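Side-chain contacts in myosin-I heavy chain (Dictyostelium discoideum, PDB 5EJY), which is an actin-based motor of the myosin VII class with ATPase activity, involved in the early steps of phagocytosis and in adhesion, seen here as a MyTH4-FERM tail fragment: residues S64-Y69 with K89-K94; D332-I337 with T368-N373. All coordinates share one frame; numbering follows the deposited sequence.

In the fold
Both contacts join two helices of the same chain, but they belong to different parts of this myosin tail fragment. Contact 1 (64-69 with 89-94) lies in the MyTH4 part, and contact 2 (332-337 with 368-373) lies in the helical central lobe of the FERM part. Their centres are 56 Å apart, with the middle of the chain between them, and their nearest atoms remain about 37 Å from each other. The whole of contact 1 precedes contact 2 in sequence. In contact 1 the side chain of Lys-65 lies about 3 Å from a bound polyethylene glycol, probably carried in from the crystallisation liquor.

Contact 1 (S64-Y69 with K89-K94); sequences SKVLHY and KFILTK
Lys-65 lays its aliphatic chain against the ring of Phe-90, the two side chains crossing at about a right angle. CG of Lys-65 approaches the ring's margin, 3.6 Å from CD2 of Phe-90. CE of Lys-65, further along, stands over the face, 4.0 Å from the Phe-90 ring centroid and 14° off the ring normal, a CH-pi contact. The bend that allows this is at chi2 (-60°), which folds the chain back over the ring instead of letting it run straight past. The ring's other face is covered by CG of Lys-94, one turn on along its own helix.

The buried, wholly apolar side is formed by Ile-91 and Val-66. CD1 of Ile-91 meets CG2 of Val-66 at 3.8 Å, while CG1 of Ile-91 lies 3.9 Å from CB of Lys-65. At the other margin, where Lys-65 and Phe-90 are both partly exposed, the packing gives way to a polar fringe. The ammonium of Lys-65 lies 5.2 Å from the Phe-90 ring centroid, too far for more than a weak cation-pi attraction, and NZ instead hydrogen-bonds to a bound polyethylene glycol.

The two short helical segments run roughly antiparallel, at 144°, with their axes 10.0 Å apart at closest approach. They are parts of helices 53-70 and 81-97 in the all-helical MyTH4 domain. Ile-62, on helix 53-70, extends the apolar seam by touching both Phe-90 and Ile-91. Helix 102-112 packs against the buried side, where Gln-108 and Leu-109 meet Val-66 and Ile-105 meets Ile-91; Leu-128 of helix 119-133 also touches Val-66.

Contact 2 (D332-I337 with T368-N373); sequences DYQISI and TDIEKN
In both Ile-335 and Ile-370, CG1 is anti to the carbonyl carbon, but the chains part at chi2. Ile-370 carries on extended (166°), driving CD1 toward helix 331-346, whereas Ile-335 bends (-53°) and swings its CD1 in to meet it. The Ile-335 methyl settles between two branches of its partner, with CD1 3.3 Å from CG2 of Ile-370 and 3.4 Å from CD1 of Ile-370. Both separations are shorter than ordinary carbon contacts, so the methyls are tightly pressed as modelled.

Gln-334 approaches the same isoleucine obliquely. Its OE1 lies 3.7 Å from CD1 of Ile-370, while its CB packs 3.9 Å from that methyl. The amide is held from both ends: NE2 hydrogen-bonds to the carbonyl oxygen of Leu-322, and OE1 accepts from a water at 2.7 Å. That water also donates to OD2 of Asp-369 at 3.0 Å, bridging the two segments beside the apolar patch. Cutting Ile-370 back to an alanine is likely to open a gap in front of CD1 of Ile-335 and take from CB of Gln-334 the methyl it packs on.

Beside the water bridge, NE2 of Gln-331 hydrogen-bonds to OD2 of Asp-369, and Arg-374 pairs with Asp-332. All of this belongs to the helical central lobe of the FERM module. Short helix 368-373 lies against helix 331-346. Leu-322 ends helix 304-322, so Gln-334 ties that helix to the contact, and from helix 375-383 Phe-378 and Lys-381 touch Ile-335.

Contact 1 (S64-Y69 with K89-K94)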
loop_
_atom_site.group_PDB
_atom_site.type_symbol
_atom_site.label_atom_id
_atom_site.label_comp_id
_atom_site.label_asym_id
_atom_site.label_seq_id
_atom_site.Cartn_x
_atom_site.Cartn_y
_atom_site.Cartn_z
ATOM N N SER A 64 -16.930 -5.431 -27.437
ATOM C CA SER A 64 -16.349 -6.695 -27.887
ATOM C C SER A 64 -15.601 -7.418 -26.763
ATOM O O SER A 64 -15.674 -8.646 -26.661
ATOM C CB SER A 64 -15.430 -6.482 -29.091
ATOM O OG SER A 64 -16.136 -5.835 -30.136
ATOM N N LYS A 65 -14.889 -6.669 -25.919
ATOM C CA LYS A 65 -14.199 -7.280 -24.781
ATOM C C LYS A 65 -15.181 -7.850 -23.751
ATOM O O LYS A 65 -14.942 -8.915 -23.177
ATOM C CB LYS A 65 -13.247 -6.291 -24.092
ATOM C CG LYS A 65 -12.205 -5.655 -24.993
ATOM C CD LYS A 65 -11.286 -6.672 -25.644
ATOM C CE LYS A 65 -10.163 -5.955 -26.398
ATOM N NZ LYS A 65 -9.440 -6.851 -27.340
ATOM N N VAL A 66 -16.272 -7.128 -23.509
ATOM C CA VAL A 66 -17.346 -7.627 -22.652
ATOM C C VAL A 66 -17.880 -8.962 -23.183
ATOM O O VAL A 66 -17.939 -9.958 -22.461
ATOM C CB VAL A 66 -18.509 -6.605 -22.545
ATOM C CG1 VAL A 66 -19.704 -7.210 -21.791
ATOM C CG2 VAL A 66 -18.039 -5.304 -21.869
ATOM N N LEU A 67 -18.258 -8.984 -24.454
ATOM C CA LEU A 67 -18.738 -10.216 -25.070
ATOM C C LEU A 67 -17.713 -11.330 -24.919
ATOM O O LEU A 67 -18.060 -12.470 -24.592
ATOM C CB LEU A 67 -19.042 -9.990 -26.549
ATOM C CG LEU A 67 -20.260 -9.112 -26.830
ATOM C CD1 LEU A 67 -20.418 -8.860 -28.323
ATOM C CD2 LEU A 67 -21.495 -9.754 -26.249
ATOM N N HIS A 68 -16.447 -10.998 -25.165
ATOM C CA HIS A 68 -15.380 -11.989 -25.055
ATOM C C HIS A 68 -15.282 -12.594 -23.655
ATOM O O HIS A 68 -15.107 -13.804 -23.510
ATOM C CB HIS A 68 -14.038 -11.387 -25.455
ATOM C CG HIS A 68 -12.944 -12.394 -25.583
ATOM N ND1 HIS A 68 -12.132 -12.750 -24.526
ATOM C CD2 HIS A 68 -12.532 -13.134 -26.639
ATOM C CE1 HIS A 68 -11.263 -13.659 -24.929
ATOM N NE2 HIS A 68 -11.487 -13.912 -26.206
ATOM N N TYR A 69 -15.379 -11.758 -22.622
ATOM C CA TYR A 69 -15.294 -12.258 -21.249
ATOM C C TYR A 69 -16.522 -13.088 -20.913
ATOM O O TYR A 69 -16.420 -14.137 -20.276
ATOM C CB TYR A 69 -15.137 -11.120 -20.233
ATOM C CG TYR A 69 -15.054 -11.607 -18.801
ATOM C CD1 TYR A 69 -16.185 -11.667 -17.999
ATOM C CD2 TYR A 69 -13.845 -12.009 -18.256
ATOM C CE1 TYR A 69 -16.114 -12.122 -16.682
ATOM C CE2 TYR A 69 -13.764 -12.467 -16.949
ATOM C CZ TYR A 69 -14.890 -12.519 -16.169
ATOM O OH TYR A 69 -14.800 -12.972 -14.873
ATOM N N LYS A 89 -8.792 -6.299 -18.111
ATOM C CA LYS A 89 -7.746 -5.292 -17.982
ATOM C C LYS A 89 -7.923 -4.178 -19.007
ATOM O O LYS A 89 -7.733 -2.998 -18.712
ATOM C CB LYS A 89 -6.369 -5.943 -18.160
ATOM C CG LYS A 89 -5.964 -6.887 -17.039
ATOM C CD LYS A 89 -5.730 -6.136 -15.742
ATOM C CE LYS A 89 -5.148 -7.041 -14.660
ATOM N NZ LYS A 89 -3.687 -7.278 -14.797
ATOM N N PHE A 90 -8.282 -4.554 -20.227
ATOM C CA PHE A 90 -8.488 -3.560 -21.266
ATOM C C PHE A 90 -9.596 -2.579 -20.863
ATOM O O PHE A 90 -9.416 -1.353 -20.880
ATOM C CB PHE A 90 -8.830 -4.247 -22.589
ATOM C CG PHE A 90 -9.062 -3.289 -23.720
ATOM C CD1 PHE A 90 -8.016 -2.890 -24.532
ATOM C CD2 PHE A 90 -10.326 -2.786 -23.968
ATOM C CE1 PHE A 90 -8.225 -2.004 -25.575
ATOM C CE2 PHE A 90 -10.543 -1.893 -25.008
ATOM C CZ PHE A 90 -9.496 -1.508 -25.815
ATOM N N ILE A 91 -10.746 -3.136 -20.508
ATOM C CA ILE A 91 -11.894 -2.352 -20.072
ATOM C C ILE A 91 -11.572 -1.404 -18.916
ATOM O O ILE A 91 -11.870 -0.213 -18.983
ATOM C CB ILE A 91 -13.056 -3.275 -19.648
ATOM C CG1 ILE A 91 -13.518 -4.110 -20.845
ATOM C CG2 ILE A 91 -14.222 -2.454 -19.097
ATOM C CD1 ILE A 91 -14.530 -5.149 -20.507
ATOM N N LEU A 92 -10.976 -1.946 -17.855
ATOM C CA LEU A 92 -10.717 -1.176 -16.645
ATOM C C LEU A 92 -9.624 -0.132 -16.851
ATOM O O LEU A 92 -9.659 0.934 -16.241
ATOM C CB LEU A 92 -10.334 -2.104 -15.492
ATOM C CG LEU A 92 -11.380 -3.133 -15.089
ATOM C CD1 LEU A 92 -10.859 -3.938 -13.885
ATOM C CD2 LEU A 92 -12.698 -2.443 -14.784
ATOM N N THR A 93 -8.650 -0.438 -17.699
ATOM C CA THR A 93 -7.579 0.525 -17.973
ATOM C C THR A 93 -8.155 1.732 -18.696
ATOM O O THR A 93 -7.854 2.882 -18.357
ATOM C CB THR A 93 -6.438 -0.101 -18.811
ATOM O OG1 THR A 93 -5.943 -1.270 -18.139
ATOM C CG2 THR A 93 -5.285 0.883 -18.973
ATOM N N LYS A 94 -9.022 1.485 -19.674
ATOM C CA LYS A 94 -9.615 2.608 -20.399
ATOM C C LYS A 94 -10.499 3.444 -19.464
ATOM O O LYS A 94 -10.407 4.669 -19.433
ATOM C CB LYS A 94 -10.403 2.120 -21.617
ATOM C CG LYS A 94 -9.538 1.526 -22.733
ATOM C CD LYS A 94 -8.782 2.602 -23.510
ATOM C CE LYS A 94 -7.847 1.973 -24.548
ATOM N NZ LYS A 94 -7.111 3.011 -25.317
#

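Contact 2 (D332-I337 with T368-N373)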
loop_
_atom_site.group_PDB
_atom_site.type_symbol
_atom_site.label_atom_id
_atom_site.label_comp_id
_atom_site.label_asym_id
_atom_site.label_seq_id
_atom_site.Cartn_x
_atom_site.Cartn_y
_atom_site.Cartn_z
ATOM N N ASP A 332 32.888 -1.217 16.060
ATOM C CA ASP A 332 32.925 -1.507 17.489
ATOM C C ASP A 332 31.506 -1.567 18.040
ATOM O O ASP A 332 31.147 -2.496 18.769
ATOM C CB ASP A 332 33.710 -0.442 18.258
ATOM C CG ASP A 332 35.222 -0.599 18.123
ATOM O OD1 ASP A 332 35.702 -1.657 17.653
ATOM O OD2 ASP A 332 35.932 0.353 18.513
ATOM N N TYR A 333 30.705 -0.561 17.706
ATOM C CA TYR A 333 29.329 -0.511 18.195
ATOM C C TYR A 333 28.515 -1.692 17.688
ATOM O O TYR A 333 27.824 -2.358 18.463
ATOM C CB TYR A 333 28.636 0.787 17.800
ATOM C CG TYR A 333 27.205 0.833 18.280
ATOM C CD1 TYR A 333 26.165 0.351 17.490
ATOM C CD2 TYR A 333 26.897 1.337 19.534
ATOM C CE1 TYR A 333 24.850 0.380 17.941
ATOM C CE2 TYR A 333 25.599 1.377 19.990
ATOM C CZ TYR A 333 24.576 0.899 19.189
ATOM O OH TYR A 333 23.284 0.948 19.659
ATOM N N GLN A 334 28.592 -1.949 16.386
ATOM C CA GLN A 334 27.844 -3.052 15.804
ATOM C C GLN A 334 28.244 -4.359 16.481
ATOM O O GLN A 334 27.403 -5.223 16.767
ATOM C CB GLN A 334 28.063 -3.110 14.294
ATOM C CG GLN A 334 27.516 -1.880 13.569
ATOM C CD GLN A 334 27.969 -1.799 12.123
ATOM O OE1 GLN A 334 29.080 -2.213 11.784
ATOM N NE2 GLN A 334 27.108 -1.264 11.260
ATOM N N ILE A 335 29.534 -4.486 16.757
ATOM C CA ILE A 335 30.057 -5.656 17.447
ATOM C C ILE A 335 29.432 -5.807 18.821
ATOM O O ILE A 335 29.075 -6.914 19.224
ATOM C CB ILE A 335 31.595 -5.576 17.616
ATOM C CG1 ILE A 335 32.282 -5.767 16.270
ATOM C CG2 ILE A 335 32.079 -6.649 18.572
ATOM C CD1 ILE A 335 31.826 -7.015 15.557
ATOM N N SER A 336 29.309 -4.699 19.546
ATOM C CA SER A 336 28.775 -4.755 20.900
ATOM C C SER A 336 27.300 -5.190 20.950
ATOM O O SER A 336 26.927 -6.024 21.774
ATOM C CB SER A 336 28.952 -3.417 21.605
ATOM O OG SER A 336 28.266 -2.401 20.906
ATOM N N ILE A 337 26.461 -4.631 20.081
ATOM C CA ILE A 337 25.056 -5.059 20.044
ATOM C C ILE A 337 24.874 -6.462 19.460
ATOM O O ILE A 337 24.078 -7.261 19.972
ATOM C CB ILE A 337 24.131 -4.034 19.334
ATOM C CG1 ILE A 337 24.616 -3.731 17.911
ATOM C CG2 ILE A 337 24.009 -2.752 20.165
ATOM C CD1 ILE A 337 23.634 -2.840 17.092
ATOM N N THR A 368 28.612 -8.097 7.007
ATOM C CA THR A 368 29.575 -8.720 6.108
ATOM C C THR A 368 30.947 -8.092 6.309
ATOM O O THR A 368 31.961 -8.782 6.381
ATOM C CB THR A 368 29.159 -8.551 4.639
ATOM O OG1 THR A 368 27.870 -9.141 4.438
ATOM N N ASP A 369 30.966 -6.770 6.410
ATOM C CA ASP A 369 32.197 -6.037 6.652
ATOM C C ASP A 369 32.940 -6.590 7.865
ATOM O O ASP A 369 34.171 -6.679 7.870
ATOM C CB ASP A 369 31.882 -4.558 6.861
ATOM C CG ASP A 369 33.080 -3.770 7.332
ATOM O OD1 ASP A 369 34.208 -4.067 6.879
ATOM O OD2 ASP A 369 32.890 -2.850 8.159
ATOM N N ILE A 370 32.188 -6.967 8.891
ATOM C CA ILE A 370 32.789 -7.461 10.122
ATOM C C ILE A 370 33.191 -8.932 10.003
ATOM O O ILE A 370 34.148 -9.377 10.636
ATOM C CB ILE A 370 31.854 -7.228 11.328
ATOM C CG1 ILE A 370 31.944 -5.768 11.777
ATOM C CG2 ILE A 370 32.210 -8.157 12.475
ATOM C CD1 ILE A 370 30.841 -5.346 12.726
ATOM N N GLU A 371 32.468 -9.680 9.177
ATOM C CA GLU A 371 32.817 -11.070 8.921
ATOM C C GLU A 371 34.150 -11.160 8.179
ATOM O O GLU A 371 34.786 -12.213 8.154
ATOM C CB GLU A 371 31.725 -11.770 8.107
ATOM C CG GLU A 371 32.076 -13.205 7.716
ATOM C CD GLU A 371 31.011 -13.868 6.858
ATOM O OE1 GLU A 371 29.809 -13.626 7.098
ATOM O OE2 GLU A 371 31.375 -14.635 5.941
ATOM N N LYS A 372 34.573 -10.051 7.584
ATOM C CA LYS A 372 35.767 -10.056 6.747
ATOM C C LYS A 372 36.969 -9.421 7.429
ATOM O O LYS A 372 38.102 -9.863 7.243
ATOM C CB LYS A 372 35.489 -9.349 5.418
ATOM C CG LYS A 372 36.690 -9.289 4.484
ATOM N N ASN A 373 36.723 -8.385 8.220
ATOM C CA ASN A 373 37.813 -7.605 8.786
ATOM C C ASN A 373 37.958 -7.696 10.300
ATOM O O ASN A 373 38.973 -7.273 10.847
ATOM C CB ASN A 373 37.696 -6.138 8.361
ATOM C CG ASN A 373 37.803 -5.957 6.860
ATOM O OD1 ASN A 373 37.449 -6.851 6.088
ATOM N ND2 ASN A 373 38.300 -4.801 6.437
HETATM O O HOH W 1 30.211 -3.080 9.489
#